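Local coordinates for transcriptional regulator (Vibrio vulnificus, PDB 4IVN), which represses transcription of the nan operon for sialic acid catabolism, probably by binding operator DNA, and binds the pathway intermediate ManNAc-6P, at residues N32-L44 with Y67-S79. Residues are numbered along the deposited sequence; the frame is centred on the assembly and turned at random.
Sequences NAHDVQFQTITDL and YSDFRMALAVDLS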
# COMPACT_ATOMS: atom_id res chain seq x y z
N ASN A 32 4.70 -24.13 -22.55
CA ASN A 32 4.57 -22.72 -22.11
C ASN A 32 4.66 -22.56 -20.62
O ASN A 32 4.12 -21.60 -20.03
CB ASN A 32 3.24 -22.13 -22.61
CG ASN A 32 3.20 -22.04 -24.10
OD1 ASN A 32 3.85 -21.20 -24.67
ND2 ASN A 32 2.46 -22.94 -24.74
N ALA A 33 5.24 -23.57 -20.00
CA ALA A 33 5.04 -23.85 -18.59
C ALA A 33 5.47 -22.70 -17.72
O ALA A 33 4.78 -22.38 -16.73
CB ALA A 33 5.75 -25.13 -18.16
N HIS A 34 6.58 -22.06 -18.06
CA HIS A 34 6.99 -20.87 -17.32
C HIS A 34 5.88 -19.84 -17.29
O HIS A 34 5.57 -19.26 -16.21
CB HIS A 34 8.31 -20.25 -17.84
CG HIS A 34 8.61 -18.88 -17.22
ND1 HIS A 34 9.45 -18.73 -16.18
CD2 HIS A 34 8.08 -17.60 -17.49
CE1 HIS A 34 9.48 -17.42 -15.82
NE2 HIS A 34 8.66 -16.74 -16.64
N ASP A 35 5.27 -19.55 -18.44
CA ASP A 35 4.22 -18.51 -18.44
C ASP A 35 2.85 -18.96 -17.82
O ASP A 35 2.09 -18.13 -17.32
CB ASP A 35 3.97 -17.94 -19.84
CG ASP A 35 3.05 -16.72 -19.80
OD1 ASP A 35 3.39 -15.71 -19.13
OD2 ASP A 35 1.94 -16.78 -20.39
N VAL A 36 2.57 -20.26 -17.86
CA VAL A 36 1.33 -20.77 -17.34
C VAL A 36 1.23 -20.42 -15.82
O VAL A 36 0.11 -20.28 -15.31
CB VAL A 36 1.13 -22.29 -17.64
CG1 VAL A 36 -0.09 -22.88 -16.86
CG2 VAL A 36 0.93 -22.55 -19.13
N GLN A 37 2.36 -20.34 -15.13
CA GLN A 37 2.40 -19.93 -13.67
C GLN A 37 1.59 -18.67 -13.43
O GLN A 37 0.98 -18.46 -12.36
CB GLN A 37 3.83 -19.58 -13.24
CG GLN A 37 4.88 -20.62 -13.46
CD GLN A 37 6.25 -20.16 -12.95
OE1 GLN A 37 7.04 -19.55 -13.68
NE2 GLN A 37 6.55 -20.53 -11.73
N PHE A 38 1.59 -17.81 -14.44
CA PHE A 38 0.97 -16.49 -14.29
C PHE A 38 -0.39 -16.40 -14.96
O PHE A 38 -0.93 -15.31 -15.02
CB PHE A 38 1.91 -15.36 -14.77
CG PHE A 38 3.32 -15.51 -14.26
CD1 PHE A 38 3.64 -15.26 -12.93
CD2 PHE A 38 4.36 -15.87 -15.14
CE1 PHE A 38 4.95 -15.41 -12.45
CE2 PHE A 38 5.66 -16.02 -14.67
CZ PHE A 38 5.95 -15.81 -13.31
N GLN A 39 -0.97 -17.55 -15.40
CA GLN A 39 -2.26 -17.52 -16.09
C GLN A 39 -3.33 -17.99 -15.13
O GLN A 39 -3.06 -18.85 -14.31
CB GLN A 39 -2.26 -18.49 -17.31
CG GLN A 39 -1.35 -18.00 -18.44
CD GLN A 39 -1.45 -18.84 -19.72
OE1 GLN A 39 -2.45 -19.52 -19.97
NE2 GLN A 39 -0.41 -18.78 -20.54
N THR A 40 -4.52 -17.45 -15.31
CA THR A 40 -5.71 -17.88 -14.61
C THR A 40 -6.34 -19.05 -15.34
O THR A 40 -5.95 -19.37 -16.46
CB THR A 40 -6.74 -16.73 -14.51
OG1 THR A 40 -7.27 -16.43 -15.82
CG2 THR A 40 -6.07 -15.51 -13.88
N ILE A 41 -7.32 -19.70 -14.70
CA ILE A 41 -7.97 -20.82 -15.42
C ILE A 41 -8.58 -20.26 -16.70
O ILE A 41 -8.57 -20.94 -17.77
CB ILE A 41 -8.99 -21.56 -14.54
CG1 ILE A 41 -9.52 -22.79 -15.26
CG2 ILE A 41 -10.01 -20.57 -13.94
CD1 ILE A 41 -10.31 -23.66 -14.31
N THR A 42 -9.04 -18.99 -16.61
CA THR A 42 -9.79 -18.29 -17.73
C THR A 42 -8.80 -18.07 -18.89
O THR A 42 -9.12 -18.34 -20.05
CB THR A 42 -10.45 -16.95 -17.29
OG1 THR A 42 -11.03 -17.09 -15.99
CG2 THR A 42 -11.54 -16.47 -18.25
N ASP A 43 -7.57 -17.72 -18.58
CA ASP A 43 -6.52 -17.61 -19.65
C ASP A 43 -6.15 -18.94 -20.27
O ASP A 43 -6.07 -19.06 -21.50
CB ASP A 43 -5.18 -17.11 -19.06
CG ASP A 43 -5.22 -15.63 -18.70
OD1 ASP A 43 -5.77 -14.80 -19.47
OD2 ASP A 43 -4.64 -15.30 -17.64
N LEU A 44 -5.87 -19.93 -19.43
CA LEU A 44 -5.44 -21.27 -19.97
C LEU A 44 -6.50 -21.84 -20.92
O LEU A 44 -6.17 -22.40 -21.99
CB LEU A 44 -5.24 -22.25 -18.83
CG LEU A 44 -4.66 -23.59 -19.27
CD1 LEU A 44 -3.46 -23.40 -20.17
CD2 LEU A 44 -4.32 -24.43 -18.06
N TYR A 67 -7.33 -26.37 -10.90
CA TYR A 67 -6.33 -25.59 -11.62
C TYR A 67 -5.35 -24.92 -10.65
O TYR A 67 -4.12 -24.95 -10.85
CB TYR A 67 -7.00 -24.53 -12.50
CG TYR A 67 -6.00 -23.67 -13.15
CD1 TYR A 67 -5.16 -24.22 -14.14
CD2 TYR A 67 -5.76 -22.34 -12.71
CE1 TYR A 67 -4.16 -23.45 -14.74
CE2 TYR A 67 -4.76 -21.56 -13.33
CZ TYR A 67 -3.99 -22.12 -14.37
OH TYR A 67 -2.94 -21.46 -14.98
N SER A 68 -5.89 -24.26 -9.62
CA SER A 68 -4.97 -23.51 -8.71
C SER A 68 -3.95 -24.46 -8.04
O SER A 68 -2.83 -24.09 -7.83
CB SER A 68 -5.77 -22.75 -7.67
OG SER A 68 -6.40 -21.61 -8.29
N ASP A 69 -4.40 -25.63 -7.56
CA ASP A 69 -3.51 -26.69 -6.97
C ASP A 69 -2.41 -27.14 -7.95
O ASP A 69 -1.20 -27.18 -7.67
CB ASP A 69 -4.38 -27.90 -6.66
CG ASP A 69 -3.65 -28.95 -5.88
OD1 ASP A 69 -2.70 -28.63 -5.09
OD2 ASP A 69 -4.00 -30.14 -6.05
N PHE A 70 -2.85 -27.54 -9.13
CA PHE A 70 -1.94 -27.78 -10.29
C PHE A 70 -0.96 -26.65 -10.55
O PHE A 70 0.27 -26.88 -10.68
CB PHE A 70 -2.79 -28.04 -11.53
CG PHE A 70 -1.98 -28.23 -12.78
CD1 PHE A 70 -1.52 -27.14 -13.48
CD2 PHE A 70 -1.71 -29.53 -13.26
CE1 PHE A 70 -0.74 -27.32 -14.64
CE2 PHE A 70 -0.95 -29.73 -14.41
CZ PHE A 70 -0.49 -28.60 -15.11
N ARG A 71 -1.47 -25.39 -10.63
CA ARG A 71 -0.60 -24.28 -11.00
C ARG A 71 0.47 -24.07 -9.88
O ARG A 71 1.61 -23.79 -10.15
CB ARG A 71 -1.41 -23.01 -11.19
CG ARG A 71 -0.64 -21.92 -11.97
CD ARG A 71 -1.55 -20.69 -12.05
NE ARG A 71 -1.49 -19.98 -10.76
CZ ARG A 71 -1.59 -18.65 -10.59
NH1 ARG A 71 -1.81 -17.84 -11.62
NH2 ARG A 71 -1.51 -18.12 -9.34
N MET A 72 0.06 -24.20 -8.62
CA MET A 72 1.02 -24.13 -7.49
C MET A 72 2.13 -25.22 -7.63
O MET A 72 3.34 -24.91 -7.53
CB MET A 72 0.23 -24.39 -6.18
CG MET A 72 1.06 -24.39 -4.88
SD MET A 72 1.48 -22.68 -4.32
CE MET A 72 3.17 -22.71 -4.90
N ALA A 73 1.72 -26.49 -7.85
CA ALA A 73 2.76 -27.54 -8.06
C ALA A 73 3.63 -27.19 -9.23
O ALA A 73 4.88 -27.45 -9.24
CB ALA A 73 2.13 -28.90 -8.31
N LEU A 74 3.00 -26.65 -10.26
CA LEU A 74 3.78 -26.28 -11.43
C LEU A 74 4.91 -25.31 -11.04
O LEU A 74 6.11 -25.52 -11.42
CB LEU A 74 2.88 -25.68 -12.51
CG LEU A 74 3.64 -25.13 -13.72
CD1 LEU A 74 4.41 -26.27 -14.46
CD2 LEU A 74 2.71 -24.47 -14.71
N ALA A 75 4.56 -24.25 -10.29
CA ALA A 75 5.54 -23.19 -9.98
C ALA A 75 6.66 -23.78 -9.11
O ALA A 75 7.83 -23.46 -9.27
CB ALA A 75 4.85 -21.94 -9.31
N VAL A 76 6.28 -24.66 -8.18
CA VAL A 76 7.25 -25.29 -7.29
C VAL A 76 8.16 -26.19 -8.12
O VAL A 76 9.38 -26.17 -7.91
CB VAL A 76 6.57 -26.08 -6.18
CG1 VAL A 76 7.59 -26.91 -5.36
CG2 VAL A 76 5.82 -25.13 -5.25
N ASP A 77 7.58 -26.91 -9.11
CA ASP A 77 8.32 -27.87 -9.94
C ASP A 77 9.34 -27.09 -10.80
O ASP A 77 10.54 -27.47 -10.90
CB ASP A 77 7.35 -28.72 -10.78
CG ASP A 77 7.95 -30.04 -11.27
OD1 ASP A 77 8.78 -30.67 -10.53
OD2 ASP A 77 7.55 -30.48 -12.40
N LEU A 78 8.91 -25.96 -11.38
CA LEU A 78 9.81 -25.10 -12.16
C LEU A 78 10.95 -24.53 -11.31
O LEU A 78 12.06 -24.34 -11.78
CB LEU A 78 9.02 -23.97 -12.81
CG LEU A 78 8.17 -24.38 -14.04
CD1 LEU A 78 7.35 -23.22 -14.54
CD2 LEU A 78 9.04 -24.91 -15.16
N SER A 79 10.61 -24.21 -10.07
CA SER A 79 11.49 -23.55 -9.10
C SER A 79 12.91 -24.10 -8.96
O SER A 79 13.84 -23.35 -8.59
CB SER A 79 10.86 -23.66 -7.73
OG SER A 79 10.71 -22.37 -7.22
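H34 lies near L78, Q37 near A75 and I41 near Y67 where two parts of the RpiR-family helix-turn-helix domain meet in opposing order; the axes of 32-36 and 67-78 come within 9.7 Å, with 121° between their N-to-C directions. V36-Q39, a type I beta turn, links the end of helix 20-36 to helix 41-48; directly after it T40, the N-cap of helix 41-48, forms a capping box with D43, and its OG1 is also hydrogen-bonded to H212 O. L74 and L78 pack on the helix end: L74 CD2 lies 3.9 Å from V36 CG1, with the side chains crossing at about a right angle, and L78 CD1 reaches A33 O at 3.5 Å. With chi1 at 176°, Y67 CG points away from its own backbone N, and the ring stands against the start of helix 41-48. I41 CA sits over one face of the Y67 ring, a CH-pi contact 4.0 Å from the centroid, R71 CB over the opposite face, while L44 CD2 comes 3.5 Å from Y67 CE1. R71 bends at chi3 (79°), bringing its guanidinium up to the turn, with Q37 O over one face; beyond this contact its side chain touches P231 of the sugar-phosphate pocket. Y67 and R71 thus hold the turn by one carbonyl: Y67 OH donates to Q39 O at 2.7 Å and R71 NH1 to the same oxygen at 3.1 Å, from opposite faces of the carbonyl plane.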